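Local coordinates for protein deoxyribodipyrimidine photo-lyase (Oryza sativa Japonica Group, PDB 3UMV) that uses light of 300-600 nm and an FAD cofactor to split cyclobutane pyrimidine dimers in UV-damaged DNA back into two pyrimidines, at residues Y337-S341 with P410-L414; W346-L351 with V454-I458. All blocks are in the same frame, centred on the assembly; numbering follows the deposited sequence. Where two conformers were deposited one is given.

Interaction 1: Y337-S341 with P410-L414; sequences YDSLS and PEEAL
The first turn of helix 410-424 meets an irregular loop, 337-341, whose last two residues, L340 and S341, enter a 3-10 turn. The backbones come closest at L340 and E411, 5.9 Å between CA atoms. P410 opens the helix, where its missing amide proton costs nothing; its CG packs 4.2 Å from CD2 of L340 (t, p), whose CA-to-CB bond points toward the helix. E411 follows, exposed, with chi1 t, chi2 p and chi3 near 180°, so that its carboxylate reaches the loop: OE2 accepts a hydrogen bond from L340 N (3.0 Å, 161°), and OE1 lies 3.1 Å from S339 OG. A carboxylate acceptor suits the amide of L340, which the extended S339 (phi/psi -146/156) leads into. One turn on, where L414 N bonds P410 O at 2.8 Å, buried L414 (t, p) lays CD2 3.6 Å from both S339 C and L340 N. Beyond the contact, D338 forms a salt bridge with R141, and L414 also touches M438. A glutamate in the first turn of a helix, accepting from a loop amide, here joins an interhelical loop to a helix start in the helical FAD-binding domain of photolyases, on the helix that further along carries the FAD ligand N421.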
# COMPACT_ATOMS: atom_id res chain seq x y z
N TYR A 337 4.19 -14.36 -4.41
CA TYR A 337 3.25 -13.90 -3.41
C TYR A 337 1.83 -13.73 -3.95
O TYR A 337 0.90 -13.50 -3.19
CB TYR A 337 3.73 -12.60 -2.76
CG TYR A 337 4.03 -11.50 -3.75
CD1 TYR A 337 3.00 -10.84 -4.42
CD2 TYR A 337 5.34 -11.13 -4.03
CE1 TYR A 337 3.27 -9.83 -5.34
CE2 TYR A 337 5.62 -10.12 -4.95
CZ TYR A 337 4.59 -9.48 -5.60
OH TYR A 337 4.88 -8.49 -6.49
N ASP A 338 1.67 -13.86 -5.27
CA ASP A 338 0.37 -13.67 -5.91
C ASP A 338 -0.09 -14.93 -6.64
O ASP A 338 -0.83 -14.85 -7.61
CB ASP A 338 0.43 -12.51 -6.92
CG ASP A 338 1.50 -12.72 -8.00
OD1 ASP A 338 1.44 -12.04 -9.04
OD2 ASP A 338 2.40 -13.58 -7.82
N SER A 339 0.36 -16.09 -6.16
CA SER A 339 0.06 -17.36 -6.82
C SER A 339 -0.09 -18.47 -5.79
O SER A 339 0.43 -18.37 -4.67
CB SER A 339 1.18 -17.71 -7.81
OG SER A 339 0.73 -18.59 -8.82
N LEU A 340 -0.81 -19.53 -6.14
CA LEU A 340 -1.05 -20.62 -5.20
C LEU A 340 0.27 -21.20 -4.72
O LEU A 340 0.37 -21.70 -3.60
CB LEU A 340 -1.92 -21.71 -5.84
CG LEU A 340 -2.20 -22.96 -5.00
CD1 LEU A 340 -2.93 -22.58 -3.71
CD2 LEU A 340 -3.02 -23.98 -5.80
N SER A 341 1.29 -21.13 -5.56
CA SER A 341 2.56 -21.72 -5.16
C SER A 341 3.17 -21.00 -3.95
O SER A 341 3.98 -21.57 -3.25
CB SER A 341 3.55 -21.79 -6.34
OG SER A 341 3.76 -20.51 -6.89
N PRO A 410 -8.80 -22.85 -7.14
CA PRO A 410 -8.19 -21.79 -6.34
C PRO A 410 -7.29 -20.85 -7.13
O PRO A 410 -7.28 -19.66 -6.83
CB PRO A 410 -7.38 -22.56 -5.28
CG PRO A 410 -7.20 -23.91 -5.85
CD PRO A 410 -8.45 -24.18 -6.65
N GLU A 411 -6.54 -21.35 -8.12
CA GLU A 411 -5.70 -20.43 -8.89
C GLU A 411 -6.53 -19.42 -9.70
O GLU A 411 -6.21 -18.22 -9.72
CB GLU A 411 -4.69 -21.19 -9.76
CG GLU A 411 -3.74 -20.30 -10.61
CD GLU A 411 -2.64 -19.61 -9.81
OE1 GLU A 411 -1.89 -18.80 -10.41
OE2 GLU A 411 -2.50 -19.85 -8.60
N GLU A 412 -7.60 -19.89 -10.34
CA GLU A 412 -8.52 -18.99 -11.04
C GLU A 412 -9.20 -18.02 -10.07
O GLU A 412 -9.37 -16.84 -10.38
CB GLU A 412 -9.60 -19.78 -11.80
CG GLU A 412 -10.63 -18.90 -12.49
CD GLU A 412 -10.08 -18.19 -13.71
OE1 GLU A 412 -8.99 -18.59 -14.18
OE2 GLU A 412 -10.73 -17.23 -14.20
N ALA A 413 -9.58 -18.51 -8.89
CA ALA A 413 -10.18 -17.65 -7.87
C ALA A 413 -9.21 -16.54 -7.45
O ALA A 413 -9.58 -15.37 -7.39
CB ALA A 413 -10.59 -18.48 -6.65
N LEU A 414 -7.98 -16.94 -7.16
CA LEU A 414 -6.94 -16.01 -6.72
C LEU A 414 -6.70 -14.94 -7.78
O LEU A 414 -6.62 -13.74 -7.48
CB LEU A 414 -5.65 -16.77 -6.42
CG LEU A 414 -4.48 -16.06 -5.75
CD1 LEU A 414 -4.92 -15.49 -4.39
CD2 LEU A 414 -3.36 -17.07 -5.58

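Interaction 2: W346-L351 with V454-I458; sequences WARKTL and VFGKI. With URE (urea), chain K.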
# COMPACT_ATOMS: atom_id res chain seq x y z
N TRP A 346 0.39 -26.95 3.69
CA TRP A 346 -0.85 -27.53 4.19
C TRP A 346 -2.02 -27.03 3.36
O TRP A 346 -2.96 -27.77 3.09
CB TRP A 346 -1.06 -27.20 5.67
CG TRP A 346 -1.49 -25.77 5.93
CD1 TRP A 346 -0.68 -24.72 6.22
CD2 TRP A 346 -2.84 -25.26 5.95
NE1 TRP A 346 -1.43 -23.58 6.40
CE2 TRP A 346 -2.76 -23.89 6.24
CE3 TRP A 346 -4.10 -25.84 5.74
CZ2 TRP A 346 -3.88 -23.07 6.33
CZ3 TRP A 346 -5.22 -25.03 5.83
CH2 TRP A 346 -5.10 -23.65 6.12
N ALA A 347 -1.97 -25.75 3.00
CA ALA A 347 -3.06 -25.09 2.28
C ALA A 347 -3.08 -25.54 0.83
O ALA A 347 -4.14 -25.80 0.25
CB ALA A 347 -2.93 -23.59 2.38
N ARG A 348 -1.91 -25.62 0.22
CA ARG A 348 -1.84 -26.12 -1.15
C ARG A 348 -2.43 -27.52 -1.24
O ARG A 348 -3.23 -27.80 -2.13
CB ARG A 348 -0.41 -26.09 -1.68
CG ARG A 348 0.11 -24.66 -1.87
CD ARG A 348 1.53 -24.58 -2.40
NE ARG A 348 2.57 -24.69 -1.37
CZ ARG A 348 3.40 -25.73 -1.27
NH1 ARG A 348 3.30 -26.76 -2.10
NH2 ARG A 348 4.34 -25.74 -0.32
N LYS A 349 -2.05 -28.38 -0.30
CA LYS A 349 -2.50 -29.77 -0.34
C LYS A 349 -4.01 -29.90 -0.13
O LYS A 349 -4.68 -30.68 -0.80
CB LYS A 349 -1.72 -30.61 0.67
CG LYS A 349 -0.28 -30.82 0.26
CD LYS A 349 0.56 -31.42 1.37
CE LYS A 349 0.29 -32.89 1.55
NZ LYS A 349 1.10 -33.50 2.65
N THR A 350 -4.55 -29.13 0.81
CA THR A 350 -5.97 -29.25 1.07
C THR A 350 -6.79 -28.73 -0.11
O THR A 350 -7.82 -29.29 -0.45
CB THR A 350 -6.40 -28.56 2.39
OG1 THR A 350 -7.70 -29.03 2.76
CG2 THR A 350 -6.46 -27.06 2.23
N LEU A 351 -6.32 -27.66 -0.75
CA LEU A 351 -6.99 -27.15 -1.93
C LEU A 351 -6.90 -28.16 -3.08
O LEU A 351 -7.89 -28.37 -3.80
CB LEU A 351 -6.43 -25.78 -2.32
CG LEU A 351 -6.95 -24.63 -1.45
CD1 LEU A 351 -6.18 -23.35 -1.72
CD2 LEU A 351 -8.45 -24.42 -1.71
N VAL A 454 -14.73 -28.44 -1.40
CA VAL A 454 -14.20 -27.27 -2.11
C VAL A 454 -13.11 -26.53 -1.33
O VAL A 454 -11.98 -26.38 -1.80
CB VAL A 454 -15.30 -26.27 -2.52
CG1 VAL A 454 -14.70 -25.08 -3.29
CG2 VAL A 454 -16.32 -26.96 -3.40
N PHE A 455 -13.46 -26.03 -0.16
CA PHE A 455 -12.51 -25.28 0.64
C PHE A 455 -11.46 -26.18 1.28
O PHE A 455 -10.39 -25.72 1.67
CB PHE A 455 -13.22 -24.54 1.75
CG PHE A 455 -13.80 -23.23 1.33
CD1 PHE A 455 -13.47 -22.07 2.00
CD2 PHE A 455 -14.68 -23.16 0.26
CE1 PHE A 455 -14.01 -20.85 1.61
CE2 PHE A 455 -15.23 -21.95 -0.12
CZ PHE A 455 -14.89 -20.80 0.56
N GLY A 456 -11.77 -27.46 1.43
CA GLY A 456 -10.92 -28.28 2.27
C GLY A 456 -10.86 -27.68 3.67
O GLY A 456 -11.90 -27.30 4.23
N LYS A 457 -9.65 -27.56 4.21
CA LYS A 457 -9.45 -26.94 5.53
C LYS A 457 -9.29 -25.42 5.51
O LYS A 457 -9.05 -24.80 6.54
CB LYS A 457 -8.28 -27.60 6.24
CG LYS A 457 -8.45 -29.11 6.37
CD LYS A 457 -7.28 -29.76 7.07
CE LYS A 457 -7.38 -31.27 6.96
NZ LYS A 457 -6.25 -31.96 7.64
N ILE A 458 -9.41 -24.80 4.34
CA ILE A 458 -9.33 -23.35 4.27
C ILE A 458 -10.56 -22.81 4.99
O ILE A 458 -11.65 -23.34 4.82
CB ILE A 458 -9.36 -22.86 2.80
CG1 ILE A 458 -8.17 -23.45 2.03
CG2 ILE A 458 -9.36 -21.33 2.75
CD1 ILE A 458 -6.82 -23.16 2.68
C URE K . -14.08 -24.62 7.54
O URE K . -13.45 -24.97 6.53
N1 URE K . -14.05 -23.38 7.97
N2 URE K . -14.79 -25.51 8.19
O HOH W 1 -10.46 -26.86 -4.10
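I458 fills the apolar centre. With chi1 and chi2 both m, its CD1 lies 3.9 Å from each of W346 CH2, A347 CB and T350 CG2, while its CG1 is 3.9 Å from L351 CD2. Four helix residues thus line one flank of this branched chain. Their spacing of i, i+1, i+4 and i+5 puts them along one side of helix 345-353, and small A347 lets the isoleucine come near the backbone. L351 CD2 also rests 4.0 Å from V454 O.

The loop arrives at this helix as a type II' beta turn, F455 to I458, closed by I458 N to F455 O at 3.0 Å. G456 holds the second position of the turn with phi/psi 57/-132, a conformation that glycine adopts readily. It faces T350 so closely (CA to OG1 3.3 Å) that a CB would lie only 2.2 Å from that OG1 and clash. F455 points away from helix 345-353 and packs against K401 and L404 of helix 393-405, so the turn is wedged between two helices of the photolyase helical domain.

Farther out, T350 combines a methyl for the apolar patch with a hydroxyl for the turn: OG1 accepts a hydrogen bond from K457 N (2.8 Å, 162°). K457 is exposed, its aliphatic CB 4.0 Å from W346 CZ3 and its O at the edge of the indole. At another margin a water donates to L351 O (3.0 Å) and V454 O (2.8 Å). At the end of the turn, the O of a bound urea lies 3.0 Å from I458 O; the urea is hydrogen-bonded to K450 O.

Interaction 1 is a surface contact and interaction 2 a mostly buried one, their centres about 12 Å apart on the same side of the chain's centre. Their segments alternate in sequence: the loop holding 337-341 leads into helix 345-353, which interaction 2 then packs against 454-458. The two also touch. L351 CD1 lies 3.8 Å from P410 CB and 3.9 Å from L340 CD1, so this leucine joins both apolar patches. In interaction 1 a charged, exposed glutamate reaches a backbone amide across the gap; in the more enclosed interaction 2 that task falls to an uncharged threonine hydroxyl, while isoleucine has the largest single share of the packing.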